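Local atomic coordinates of glycosyltransferase Gtf1 (Streptococcus pneumoniae, PDB entry 4PQG), a protein that belongs to the GT-B clan of glycosyltransferases, combining two Rossmann-like domains with an extended antiparallel beta-sheet domain, and is modelled here with bound uridine-5'-diphosphate. Residues L73-H76 with F77-I80; N217-K220 with S221-V224; Y269-Y272 with Q273-A277; G369-S372 with L373-I377; A466-I469 with C470-Y473. All blocks are in the same frame, centred on the assembly; numbering follows the deposited sequence.

The five contacts follow one another in series along the chain; none nests in or crosses another, and each closes a turn of only a few residues. Contact 1 ends the short helix after strand 70-72, beside the extended antiparallel sheet domain. Contact 2, whose nearest atoms lie about 7 Å from contact 1, turns the chain from helix 205-215 into strand 223-226. Both strands belong to the seven-stranded parallel sheet of one Rossmann-like domain, and contact 3 forms the short helix between its strands 244-248 and 282-285. Contacts 4 and 5 belong to the second Rossmann-like domain, in helices 371-380 and 458-474, with centres about 24 Å apart. Contacts 1 and 2 lie across the chain's centre from both.

Contact 1: residues L73-H76 with F77-I80; sequences LYNH and FTDI
The imidazole of H76 turns its edge toward the face of the F77 ring in a T-shaped pair, centroids 5.9 Å apart and planes at 74°. Near the plane of the F77 ring, at its edge, lies Y74 O, while L73 CD1 meets F77 CE2 at 4.1 Å, the two side chains running alongside each other in the same direction. One face of the Y74 ring carries L73 CD2 near its rim. The N75 amide is flat as well: I80 O lies close to its plane, and N75 ND2 donates to that oxygen at 2.7 Å, from above the I80 carbonyl plane. With chi1 at 169°, the N75 amide swings to the carbonyl side of its own backbone, toward the chain that follows.

Two donors grip N75 O: T78 N at 2.9 Å from above the carbonyl plane, and T78 OG1, also at 2.9 Å, within that plane on a lone pair. The T78 hydroxyl, donating to N75 O, also accepts from I80 N at 3.2 Å, which makes an ST turn.

Helix 205-215 receives this corner, F208 and F212 meeting the aromatic rings and S215 OG bonding H76 NE2. Y74 OH is held by E192 and K205. The ST turn at T78 directly follows a single short turn of helix, whose one internal backbone bond, H76 N to L73 O, is weak; side-chain bonds from N75 and T78 fix the path of the chain leaving this helix end.

Contact 2: residues N217-K220 with S221-V224; sequences NLNK and SDLV
Two hydrogen bonds join N219 and D222, one in each direction. D222 N donates to N219 O at 3.0 Å, closing the type I beta turn N219-D222. In return, N219 N gives its hydrogen to D222 OD2 at 2.9 Å along a nearly straight line (177°), meeting that oxygen from above the carboxylate plane. The torsion chi1 of -72° puts D222 CG beside its own backbone N and opposite the carbonyl carbon, which brings the carboxylate back over the start of the turn.

Apolar contact lies to one side of this pair. L218 CD1 touches V224 CG2 at 4.0 Å, the two side chains crossing at about a right angle. The other methyl of L218, CD2, lies 3.9 Å from D222 OD2.

Strands 10-15 and 244-248 receive the chain as it leaves the turn into strand 223-226. D222 OD1 accepts from T10 N, and OD2 also bonds H6 NE2, from the N-terminal histidine run, probably an expression tag. With N219 N and H6 NE2 on OD2 and T10 N on OD1, this buried carboxylate is well supplied with partners, which would be expected to favour its charged form.

Contact 3: residues Y269-Y272 with Q273-A277; sequences YYDY and QFTNA
Y269 O accepts a hydrogen bond from Q273 NE2 at 2.8 Å just ahead of helix 271-275, the short helix of a beta-alpha-beta unit between strands 244-248 and 282-285. The donor lies in the carbonyl plane of Y269, and the oxygen is close to the plane of the glutamine amide. A sharp bend at chi2 (92°) folds the glutamine back to make this bond, and also brings NE2 to 3.4 Å from Y270 CD1.

At the N-cap position, Y270 sets its CB over the face of the F274 ring, 3.7 Å from the centroid, a CH-pi contact. The ring planes are 21° apart, but the centroids are strongly offset. Y270 O accepts the first i to i+4 bond, from F274 N. Beyond the helix, Y270 OH bonds V248 O and H250 N, and H250 itself neighbours the NAG of the model; W266, F283 and F298 surround F274.

D271 O is gripped from opposite faces of its carbonyl plane, by T275 N at 3.0 Å and T275 OG1 at 2.7 Å.

Next in sequence, Y272 N is bridged by a water to Q273 OE1, so both ends of the glutamine amide are engaged. Y272 O repeats the double grip as the helix ends. N276 N and N276 ND2 both reach Y272 O at 3.1 Å, again from opposite faces, and the same ND2 stands over one face of the Y272 ring, 3.3 Å from CE1.

Contact 4: residues G369-S372 with L373-I377; sequences GEDS and LLREI
L374 N to E370 O and R375 N to D371 O, both 3.0 Å, are the shortest direct hydrogen bonds across this contact near the N-terminal end of helix 371-380, the helix of a beta-alpha-beta unit between strands 361-365 and 387-391. E376 N to S372 O continues the i to i+4 pattern.

On another flank, D371 and R375 run alongside each other, both also touching L389 of strand 387-391. The arginine bends at chi3 (-80°) and spreads its guanidinium so that D371 CB lies over one face. The salt bridge is long, 3.7 Å between D371 OD1 and R375 NH1; no N-H of R375 points at the oxygen, which stands off the guanidinium plane, so the pairing is electrostatic. D371 OD1 also takes a weak bond from S372 N, helped by a chi1 of 55° that turns the carboxylate beside S372 N.

E370 and L373 lie side by side, pointing the same way, E370 OE1 reaching L373 CD2 at 3.7 Å; E370 OE2 forms a salt bridge with K339. L374 turns inward against I343 and D344 of helix 343-353.

A water stands between G369 O and L373 N in place of a direct bond, donating to the first and accepting from the second, each at 2.8 Å.

Contact 5: residues A466-I469 with C470-Y473; sequences AAKI and CQLY
This is a contact within a single helix, 458-474, between residues three and four apart, on a helix that leans on strands 404-406 and 447-450 of the six-stranded parallel sheet. The backbone here is regularly bonded: C470 N bonds A466 O at 3.0 Å, Q471 N bonds A467 O at 2.9 Å and L472 N bonds K468 O at 3.1 Å. I469 O takes a weak bond from Y473 N, at 3.4 Å, and a weak second share of L472 N.

The side-chain bond is that of K468 with Q471. K468 NZ donates to Q471 OE1 at 2.8 Å, tilted 24° from the plane of the amide carbonyl. The lysine turns at chi2 (-54°) and then runs straight, while the glutamine is extended, with chi1 at -177°; the two chains therefore lie alongside, pointing the same way, and K468 CD and CE also lie close to the oxygen. A water links the two ends, accepting from Q471 NE2 at 3.0 Å and weakly from K468 NZ. Y448 offers K468 a cation-pi partner, and Q471 NE2 reaches E475 as well.

On the side facing the sheet, the Y473 ring brings its edge to I469 O, CD2 at 3.5 Å, and L472 CD2 sits over the centre of one ring face. E403 holds Y473 OH, and F329 meets the ring. As is common for helices flanking a parallel sheet in Rossmann-like GT-B domains, apolar side chains pack on the strands, while the lysine-glutamine pair lies toward the edge strand 447-450.

Contact 1: residues L73-H76 with F77-I80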
loop_
_atom_site.group_PDB
_atom_site.type_symbol
_atom_site.label_atom_id
_atom_site.label_comp_id
_atom_site.label_asym_id
_atom_site.label_seq_id
_atom_site.Cartn_x
_atom_site.Cartn_y
_atom_site.Cartn_z
ATOM N N LEU A 73 -0.595 5.830 14.904
ATOM C CA LEU A 73 -1.335 6.850 15.650
ATOM C C LEU A 73 -1.733 6.419 17.082
ATOM O O LEU A 73 -1.485 7.146 18.061
ATOM C CB LEU A 73 -2.572 7.295 14.850
ATOM C CG LEU A 73 -3.658 8.134 15.549
ATOM C CD1 LEU A 73 -3.143 9.528 15.914
ATOM C CD2 LEU A 73 -4.913 8.238 14.686
ATOM N N TYR A 74 -2.344 5.244 17.207
ATOM C CA TYR A 74 -2.962 4.833 18.484
ATOM C C TYR A 74 -1.923 4.416 19.543
ATOM O O TYR A 74 -2.144 4.548 20.737
ATOM C CB TYR A 74 -4.015 3.742 18.234
ATOM C CG TYR A 74 -5.168 4.260 17.395
ATOM C CD1 TYR A 74 -6.268 4.869 18.001
ATOM C CD2 TYR A 74 -5.139 4.170 15.988
ATOM C CE1 TYR A 74 -7.323 5.360 17.245
ATOM C CE2 TYR A 74 -6.182 4.655 15.216
ATOM C CZ TYR A 74 -7.262 5.264 15.854
ATOM O OH TYR A 74 -8.296 5.783 15.138
ATOM N N ASN A 75 -0.789 3.921 19.072
ATOM C CA ASN A 75 0.345 3.501 19.914
ATOM C C ASN A 75 1.194 4.683 20.420
ATOM O O ASN A 75 1.849 4.591 21.474
ATOM C CB ASN A 75 1.233 2.553 19.072
ATOM C CG ASN A 75 2.560 2.253 19.729
ATOM O OD1 ASN A 75 3.596 2.761 19.307
ATOM N ND2 ASN A 75 2.531 1.455 20.795
ATOM N N HIS A 76 1.165 5.783 19.664
ATOM C CA HIS A 76 2.074 6.924 19.831
ATOM C C HIS A 76 1.959 7.596 21.165
ATOM O O HIS A 76 2.962 8.070 21.709
ATOM C CB HIS A 76 1.844 7.961 18.733
ATOM C CG HIS A 76 2.695 9.202 18.868
ATOM N ND1 HIS A 76 4.016 9.206 18.616
ATOM C CD2 HIS A 76 2.360 10.505 19.234
ATOM C CE1 HIS A 76 4.506 10.450 18.814
ATOM N NE2 HIS A 76 3.488 11.242 19.187
ATOM N N PHE A 77 0.743 7.627 21.700
ATOM C CA PHE A 77 0.479 8.216 22.996
ATOM C C PHE A 77 0.903 7.322 24.163
ATOM O O PHE A 77 0.731 7.698 25.316
ATOM C CB PHE A 77 -1.011 8.550 23.127
ATOM C CG PHE A 77 -1.528 9.492 22.070
ATOM C CD1 PHE A 77 -1.452 10.865 22.251
ATOM C CD2 PHE A 77 -2.126 9.001 20.911
ATOM C CE1 PHE A 77 -1.945 11.750 21.292
ATOM C CE2 PHE A 77 -2.621 9.874 19.941
ATOM C CZ PHE A 77 -2.535 11.254 20.134
ATOM N N THR A 78 1.388 6.119 23.881
ATOM C CA THR A 78 1.814 5.219 24.929
ATOM C C THR A 78 3.333 5.064 24.874
ATOM O O THR A 78 3.996 5.577 23.963
ATOM C CB THR A 78 1.158 3.811 24.821
ATOM O OG1 THR A 78 1.857 3.015 23.854
ATOM C CG2 THR A 78 -0.353 3.907 24.459
ATOM N N ASP A 79 3.884 4.321 25.823
ATOM C CA ASP A 79 5.321 4.070 25.818
ATOM C C ASP A 79 5.675 2.672 25.305
ATOM O O ASP A 79 6.824 2.250 25.416
ATOM C CB ASP A 79 5.908 4.316 27.214
ATOM C CG ASP A 79 5.498 3.259 28.231
ATOM O OD1 ASP A 79 4.804 2.261 27.909
ATOM O OD2 ASP A 79 5.877 3.426 29.398
ATOM N N ILE A 80 4.696 1.954 24.742
ATOM C CA ILE A 80 4.976 0.651 24.109
ATOM C C ILE A 80 5.546 0.887 22.711
ATOM O O ILE A 80 4.941 1.605 21.890
ATOM C CB ILE A 80 3.735 -0.266 24.058
ATOM C CG1 ILE A 80 3.314 -0.633 25.491
ATOM C CG2 ILE A 80 3.994 -1.493 23.163
ATOM C CD1 ILE A 80 2.103 -1.540 25.604
#

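Contact 2: residues N217-K220 with S221-V224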
loop_
_atom_site.group_PDB
_atom_site.type_symbol
_atom_site.label_atom_id
_atom_site.label_comp_id
_atom_site.label_asym_id
_atom_site.label_seq_id
_atom_site.Cartn_x
_atom_site.Cartn_y
_atom_site.Cartn_z
ATOM N N ASN A 217 5.549 18.204 17.989
ATOM C CA ASN A 217 6.340 19.399 18.266
ATOM C C ASN A 217 7.094 19.801 17.001
ATOM O O ASN A 217 8.328 19.884 16.989
ATOM C CB ASN A 217 7.280 19.171 19.464
ATOM C CG ASN A 217 6.535 19.135 20.789
ATOM O OD1 ASN A 217 5.546 19.842 20.970
ATOM N ND2 ASN A 217 7.002 18.312 21.721
ATOM N N LEU A 218 6.329 20.011 15.930
ATOM C CA LEU A 218 6.895 20.289 14.609
ATOM C C LEU A 218 7.713 21.583 14.609
ATOM O O LEU A 218 7.255 22.598 15.133
ATOM C CB LEU A 218 5.778 20.380 13.564
ATOM C CG LEU A 218 5.063 19.073 13.220
ATOM C CD1 LEU A 218 3.897 19.339 12.277
ATOM C CD2 LEU A 218 6.041 18.073 12.629
ATOM N N ASN A 219 8.914 21.528 14.032
ATOM C CA ASN A 219 9.771 22.706 13.866
ATOM C C ASN A 219 9.675 23.200 12.433
ATOM O O ASN A 219 9.265 22.456 11.540
ATOM C CB ASN A 219 11.247 22.378 14.157
ATOM C CG ASN A 219 11.484 21.854 15.571
ATOM O OD1 ASN A 219 12.153 20.831 15.756
ATOM N ND2 ASN A 219 10.964 22.558 16.572
ATOM N N LYS A 220 10.082 24.449 12.213
ATOM C CA LYS A 220 10.092 25.043 10.890
ATOM C C LYS A 220 10.949 24.233 9.905
ATOM O O LYS A 220 10.643 24.192 8.724
ATOM C CB LYS A 220 10.567 26.494 10.965
ATOM C CG LYS A 220 10.116 27.364 9.805
ATOM C CD LYS A 220 10.873 28.694 9.786
ATOM C CE LYS A 220 10.941 29.289 8.383
ATOM N NZ LYS A 220 11.698 28.410 7.436
ATOM N N SER A 221 11.995 23.567 10.392
ATOM C CA SER A 221 12.863 22.777 9.520
ATOM C C SER A 221 12.339 21.358 9.246
ATOM O O SER A 221 12.969 20.597 8.513
ATOM C CB SER A 221 14.297 22.724 10.058
ATOM O OG SER A 221 14.382 21.951 11.243
ATOM N N ASP A 222 11.192 21.006 9.825
ATOM C CA ASP A 222 10.570 19.702 9.533
ATOM C C ASP A 222 9.796 19.736 8.230
ATOM O O ASP A 222 9.368 20.806 7.778
ATOM C CB ASP A 222 9.642 19.268 10.667
ATOM C CG ASP A 222 10.394 18.847 11.899
ATOM O OD1 ASP A 222 11.531 18.334 11.776
ATOM O OD2 ASP A 222 9.843 19.029 12.993
ATOM N N LEU A 223 9.630 18.557 7.635
ATOM C CA LEU A 223 8.786 18.372 6.467
ATOM C C LEU A 223 7.705 17.308 6.734
ATOM O O LEU A 223 8.001 16.191 7.167
ATOM C CB LEU A 223 9.634 17.952 5.259
ATOM C CG LEU A 223 8.945 17.704 3.900
ATOM C CD1 LEU A 223 8.100 18.892 3.431
ATOM C CD2 LEU A 223 9.965 17.312 2.834
ATOM N N VAL A 224 6.458 17.675 6.468
ATOM C CA VAL A 224 5.339 16.728 6.518
ATOM C C VAL A 224 4.964 16.394 5.072
ATOM O O VAL A 224 4.645 17.282 4.275
ATOM C CB VAL A 224 4.141 17.301 7.313
ATOM C CG1 VAL A 224 2.939 16.360 7.260
ATOM C CG2 VAL A 224 4.557 17.555 8.761
#

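Contact 3: residues Y269-Y272 with Q273-A277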
loop_
_atom_site.group_PDB
_atom_site.type_symbol
_atom_site.label_atom_id
_atom_site.label_comp_id
_atom_site.label_asym_id
_atom_site.label_seq_id
_atom_site.Cartn_x
_atom_site.Cartn_y
_atom_site.Cartn_z
ATOM N N TYR A 269 -9.414 11.806 -3.789
ATOM C CA TYR A 269 -8.281 11.801 -2.859
ATOM C C TYR A 269 -7.423 13.071 -2.910
ATOM O O TYR A 269 -6.469 13.183 -2.148
ATOM C CB TYR A 269 -7.376 10.587 -3.072
ATOM C CG TYR A 269 -8.062 9.243 -2.909
ATOM C CD1 TYR A 269 -8.994 9.022 -1.890
ATOM C CD2 TYR A 269 -7.752 8.190 -3.761
ATOM C CE1 TYR A 269 -9.615 7.786 -1.748
ATOM C CE2 TYR A 269 -8.355 6.951 -3.625
ATOM C CZ TYR A 269 -9.283 6.754 -2.621
ATOM O OH TYR A 269 -9.884 5.523 -2.505
ATOM N N TYR A 270 -7.739 13.999 -3.818
ATOM C CA TYR A 270 -6.933 15.230 -3.953
ATOM C C TYR A 270 -7.740 16.518 -3.924
ATOM O O TYR A 270 -7.166 17.623 -3.854
ATOM C CB TYR A 270 -6.012 15.152 -5.192
ATOM C CG TYR A 270 -4.958 14.102 -4.949
ATOM C CD1 TYR A 270 -3.985 14.315 -3.983
ATOM C CD2 TYR A 270 -4.982 12.877 -5.606
ATOM C CE1 TYR A 270 -3.041 13.350 -3.691
ATOM C CE2 TYR A 270 -4.031 11.897 -5.321
ATOM C CZ TYR A 270 -3.079 12.147 -4.352
ATOM O OH TYR A 270 -2.117 11.220 -4.007
ATOM N N ASP A 271 -9.065 16.376 -3.968
ATOM C CA ASP A 271 -9.947 17.524 -4.034
ATOM C C ASP A 271 -9.671 18.516 -2.911
ATOM O O ASP A 271 -9.630 19.744 -3.137
ATOM C CB ASP A 271 -11.409 17.084 -3.980
ATOM C CG ASP A 271 -12.350 18.248 -4.045
ATOM O OD1 ASP A 271 -12.371 18.920 -5.104
ATOM O OD2 ASP A 271 -13.046 18.509 -3.036
ATOM N N TYR A 272 -9.504 17.990 -1.698
ATOM C CA TYR A 272 -9.245 18.855 -0.550
ATOM C C TYR A 272 -7.908 19.587 -0.705
ATOM O O TYR A 272 -7.829 20.811 -0.538
ATOM C CB TYR A 272 -9.267 18.077 0.788
ATOM C CG TYR A 272 -9.024 19.031 1.942
ATOM C CD1 TYR A 272 -10.066 19.802 2.449
ATOM C CD2 TYR A 272 -7.740 19.217 2.471
ATOM C CE1 TYR A 272 -9.858 20.705 3.477
ATOM C CE2 TYR A 272 -7.521 20.119 3.504
ATOM C CZ TYR A 272 -8.585 20.861 3.991
ATOM O OH TYR A 272 -8.404 21.757 5.003
ATOM N N GLN A 273 -6.859 18.824 -1.001
ATOM C CA GLN A 273 -5.518 19.383 -1.107
ATOM C C GLN A 273 -5.393 20.429 -2.225
ATOM O O GLN A 273 -4.696 21.438 -2.058
ATOM C CB GLN A 273 -4.461 18.287 -1.272
ATOM C CG GLN A 273 -4.491 17.202 -0.206
ATOM C CD GLN A 273 -5.357 16.010 -0.609
ATOM O OE1 GLN A 273 -6.573 16.130 -0.799
ATOM N NE2 GLN A 273 -4.727 14.858 -0.746
ATOM N N PHE A 274 -6.097 20.205 -3.338
ATOM C CA PHE A 274 -6.048 21.088 -4.508
ATOM C C PHE A 274 -6.870 22.359 -4.257
ATOM O O PHE A 274 -6.433 23.472 -4.596
ATOM C CB PHE A 274 -6.537 20.345 -5.783
ATOM C CG PHE A 274 -5.605 19.248 -6.260
ATOM C CD1 PHE A 274 -4.329 19.094 -5.715
ATOM C CD2 PHE A 274 -5.993 18.397 -7.288
ATOM C CE1 PHE A 274 -3.473 18.103 -6.176
ATOM C CE2 PHE A 274 -5.142 17.408 -7.769
ATOM C CZ PHE A 274 -3.877 17.251 -7.207
ATOM N N THR A 275 -8.035 22.202 -3.627
ATOM C CA THR A 275 -8.870 23.340 -3.199
ATOM C C THR A 275 -8.067 24.286 -2.303
ATOM O O THR A 275 -8.129 25.509 -2.456
ATOM C CB THR A 275 -10.134 22.847 -2.453
ATOM O OG1 THR A 275 -10.928 22.061 -3.352
ATOM C CG2 THR A 275 -10.973 24.017 -1.932
ATOM N N ASN A 276 -7.273 23.703 -1.410
ATOM C CA ASN A 276 -6.491 24.464 -0.440
ATOM C C ASN A 276 -4.984 24.442 -0.722
ATOM O O ASN A 276 -4.172 24.338 0.198
ATOM C CB ASN A 276 -6.792 23.920 0.965
ATOM C CG ASN A 276 -8.250 24.081 1.336
ATOM O OD1 ASN A 276 -8.700 25.188 1.635
ATOM N ND2 ASN A 276 -9.006 22.982 1.300
ATOM N N ALA A 277 -4.624 24.546 -2.002
ATOM C CA ALA A 277 -3.222 24.473 -2.443
ATOM C C ALA A 277 -2.358 25.614 -1.902
ATOM O O ALA A 277 -1.155 25.465 -1.779
ATOM C CB ALA A 277 -3.128 24.415 -3.969
HETATM O O HOH W 1 -9.127 15.103 -0.920
#

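Contact 4: residues G369-S372 with L373-I377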
loop_
_atom_site.group_PDB
_atom_site.type_symbol
_atom_site.label_atom_id
_atom_site.label_comp_id
_atom_site.label_asym_id
_atom_site.label_seq_id
_atom_site.Cartn_x
_atom_site.Cartn_y
_atom_site.Cartn_z
ATOM N N GLY A 369 -10.199 -8.569 -5.230
ATOM C CA GLY A 369 -11.516 -9.149 -5.456
ATOM C C GLY A 369 -11.744 -9.692 -6.858
ATOM O O GLY A 369 -12.692 -10.434 -7.078
ATOM N N GLU A 370 -10.881 -9.338 -7.814
ATOM C CA GLU A 370 -11.017 -9.868 -9.171
ATOM C C GLU A 370 -10.616 -11.323 -9.302
ATOM O O GLU A 370 -10.905 -11.937 -10.331
ATOM C CB GLU A 370 -10.279 -9.018 -10.216
ATOM C CG GLU A 370 -10.890 -7.643 -10.417
ATOM C CD GLU A 370 -12.319 -7.714 -10.920
ATOM O OE1 GLU A 370 -12.514 -7.877 -12.140
ATOM O OE2 GLU A 370 -13.255 -7.585 -10.104
ATOM N N ASP A 371 -9.984 -11.884 -8.272
ATOM C CA ASP A 371 -9.584 -13.296 -8.316
ATOM C C ASP A 371 -10.712 -14.261 -8.697
ATOM O O ASP A 371 -10.472 -15.214 -9.444
ATOM C CB ASP A 371 -8.862 -13.768 -7.039
ATOM C CG ASP A 371 -9.661 -13.524 -5.761
ATOM O OD1 ASP A 371 -10.863 -13.175 -5.810
ATOM O OD2 ASP A 371 -9.061 -13.678 -4.676
ATOM N N SER A 372 -11.927 -14.024 -8.197
ATOM C CA SER A 372 -13.057 -14.885 -8.545
ATOM C C SER A 372 -13.337 -14.892 -10.050
ATOM O O SER A 372 -13.438 -15.959 -10.655
ATOM C CB SER A 372 -14.316 -14.503 -7.769
ATOM O OG SER A 372 -14.106 -14.644 -6.379
ATOM N N LEU A 373 -13.457 -13.709 -10.653
ATOM C CA LEU A 373 -13.616 -13.614 -12.098
ATOM C C LEU A 373 -12.465 -14.291 -12.851
ATOM O O LEU A 373 -12.700 -15.040 -13.800
ATOM C CB LEU A 373 -13.800 -12.150 -12.545
ATOM C CG LEU A 373 -13.830 -11.873 -14.051
ATOM C CD1 LEU A 373 -14.927 -12.679 -14.752
ATOM C CD2 LEU A 373 -14.000 -10.384 -14.341
ATOM N N LEU A 374 -11.228 -14.057 -12.413
ATOM C CA LEU A 374 -10.065 -14.584 -13.114
ATOM C C LEU A 374 -10.030 -16.127 -13.129
ATOM O O LEU A 374 -9.775 -16.730 -14.171
ATOM C CB LEU A 374 -8.770 -13.998 -12.549
ATOM C CG LEU A 374 -8.553 -12.484 -12.644
ATOM C CD1 LEU A 374 -7.162 -12.147 -12.110
ATOM C CD2 LEU A 374 -8.732 -11.948 -14.065
ATOM N N ARG A 375 -10.289 -16.737 -11.971
ATOM C CA ARG A 375 -10.444 -18.184 -11.846
ATOM C C ARG A 375 -11.560 -18.738 -12.744
ATOM O O ARG A 375 -11.420 -19.817 -13.322
ATOM C CB ARG A 375 -10.733 -18.557 -10.392
ATOM C CG ARG A 375 -9.520 -18.472 -9.491
ATOM C CD ARG A 375 -9.735 -19.188 -8.171
ATOM N NE ARG A 375 -10.514 -18.376 -7.233
ATOM C CZ ARG A 375 -9.994 -17.558 -6.314
ATOM N NH1 ARG A 375 -10.801 -16.876 -5.515
ATOM N NH2 ARG A 375 -8.675 -17.425 -6.182
ATOM N N GLU A 376 -12.659 -17.996 -12.840
ATOM C CA GLU A 376 -13.787 -18.368 -13.677
ATOM C C GLU A 376 -13.417 -18.400 -15.172
ATOM O O GLU A 376 -13.725 -19.377 -15.860
ATOM C CB GLU A 376 -14.968 -17.439 -13.395
ATOM C CG GLU A 376 -16.138 -17.550 -14.353
ATOM C CD GLU A 376 -17.143 -16.423 -14.142
ATOM O OE1 GLU A 376 -17.644 -16.279 -13.007
ATOM O OE2 GLU A 376 -17.421 -15.677 -15.110
ATOM N N ILE A 377 -12.750 -17.349 -15.656
ATOM C CA ILE A 377 -12.267 -17.291 -17.033
ATOM C C ILE A 377 -11.295 -18.441 -17.349
ATOM O O ILE A 377 -11.423 -19.112 -18.384
ATOM C CB ILE A 377 -11.607 -15.922 -17.362
ATOM C CG1 ILE A 377 -12.614 -14.788 -17.162
ATOM C CG2 ILE A 377 -11.072 -15.897 -18.792
ATOM C CD1 ILE A 377 -12.005 -13.404 -17.172
HETATM O O HOH W 2 -14.209 -11.414 -9.214
#

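Contact 5: residues A466-I469 with C470-Y473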
loop_
_atom_site.group_PDB
_atom_site.type_symbol
_atom_site.label_atom_id
_atom_site.label_comp_id
_atom_site.label_asym_id
_atom_site.label_seq_id
_atom_site.Cartn_x
_atom_site.Cartn_y
_atom_site.Cartn_z
ATOM N N ALA A 466 -3.343 -10.199 -28.068
ATOM C CA ALA A 466 -2.955 -11.483 -28.681
ATOM C C ALA A 466 -2.031 -11.263 -29.872
ATOM O O ALA A 466 -0.966 -11.878 -29.942
ATOM C CB ALA A 466 -4.170 -12.290 -29.113
ATOM N N ALA A 467 -2.433 -10.368 -30.782
ATOM C CA ALA A 467 -1.641 -10.041 -31.978
ATOM C C ALA A 467 -0.262 -9.492 -31.628
ATOM O O ALA A 467 0.731 -9.805 -32.289
ATOM C CB ALA A 467 -2.387 -9.048 -32.861
ATOM N N LYS A 468 -0.199 -8.662 -30.591
ATOM C CA LYS A 468 1.064 -8.051 -30.200
ATOM C C LYS A 468 2.031 -9.023 -29.526
ATOM O O LYS A 468 3.245 -8.994 -29.788
ATOM C CB LYS A 468 0.835 -6.794 -29.355
ATOM C CG LYS A 468 0.483 -5.567 -30.184
ATOM C CD LYS A 468 1.534 -5.344 -31.268
ATOM C CE LYS A 468 1.230 -4.124 -32.096
ATOM N NZ LYS A 468 2.313 -3.896 -33.088
ATOM N N ILE A 469 1.497 -9.882 -28.663
ATOM C CA ILE A 469 2.287 -10.938 -28.040
ATOM C C ILE A 469 2.876 -11.806 -29.149
ATOM O O ILE A 469 4.090 -12.004 -29.192
ATOM C CB ILE A 469 1.445 -11.813 -27.074
ATOM C CG1 ILE A 469 1.042 -11.008 -25.820
ATOM C CG2 ILE A 469 2.208 -13.068 -26.675
ATOM C CD1 ILE A 469 -0.199 -11.522 -25.112
ATOM N N CYS A 470 2.008 -12.304 -30.038
ATOM C CA CYS A 470 2.427 -13.160 -31.152
ATOM C C CYS A 470 3.496 -12.497 -32.019
ATOM O O CYS A 470 4.493 -13.128 -32.345
ATOM C CB CYS A 470 1.219 -13.578 -31.995
ATOM S SG CYS A 470 0.179 -14.793 -31.167
ATOM N N GLN A 471 3.302 -11.219 -32.345
ATOM C CA GLN A 471 4.274 -10.443 -33.113
ATOM C C GLN A 471 5.665 -10.337 -32.469
ATOM O O GLN A 471 6.690 -10.370 -33.174
ATOM C CB GLN A 471 3.731 -9.045 -33.415
ATOM C CG GLN A 471 4.657 -8.197 -34.279
ATOM C CD GLN A 471 4.147 -6.787 -34.473
ATOM O OE1 GLN A 471 3.061 -6.437 -34.010
ATOM N NE2 GLN A 471 4.927 -5.965 -35.161
ATOM N N LEU A 472 5.709 -10.216 -31.141
ATOM C CA LEU A 472 6.985 -10.079 -30.418
ATOM C C LEU A 472 7.841 -11.324 -30.608
ATOM O O LEU A 472 9.049 -11.236 -30.833
ATOM C CB LEU A 472 6.738 -9.829 -28.917
ATOM C CG LEU A 472 7.931 -9.578 -27.986
ATOM C CD1 LEU A 472 7.468 -8.724 -26.808
ATOM C CD2 LEU A 472 8.557 -10.880 -27.486
ATOM N N TYR A 473 7.198 -12.481 -30.517
ATOM C CA TYR A 473 7.893 -13.735 -30.666
ATOM C C TYR A 473 8.170 -14.063 -32.136
ATOM O O TYR A 473 9.289 -14.455 -32.489
ATOM C CB TYR A 473 7.107 -14.848 -29.987
ATOM C CG TYR A 473 7.256 -14.838 -28.484
ATOM C CD1 TYR A 473 8.393 -15.369 -27.874
ATOM C CD2 TYR A 473 6.261 -14.300 -27.666
ATOM C CE1 TYR A 473 8.536 -15.368 -26.492
ATOM C CE2 TYR A 473 6.392 -14.292 -26.286
ATOM C CZ TYR A 473 7.528 -14.822 -25.699
ATOM O OH TYR A 473 7.659 -14.818 -24.326
HETATM O O HOH W 3 3.125 -3.829 -36.134
#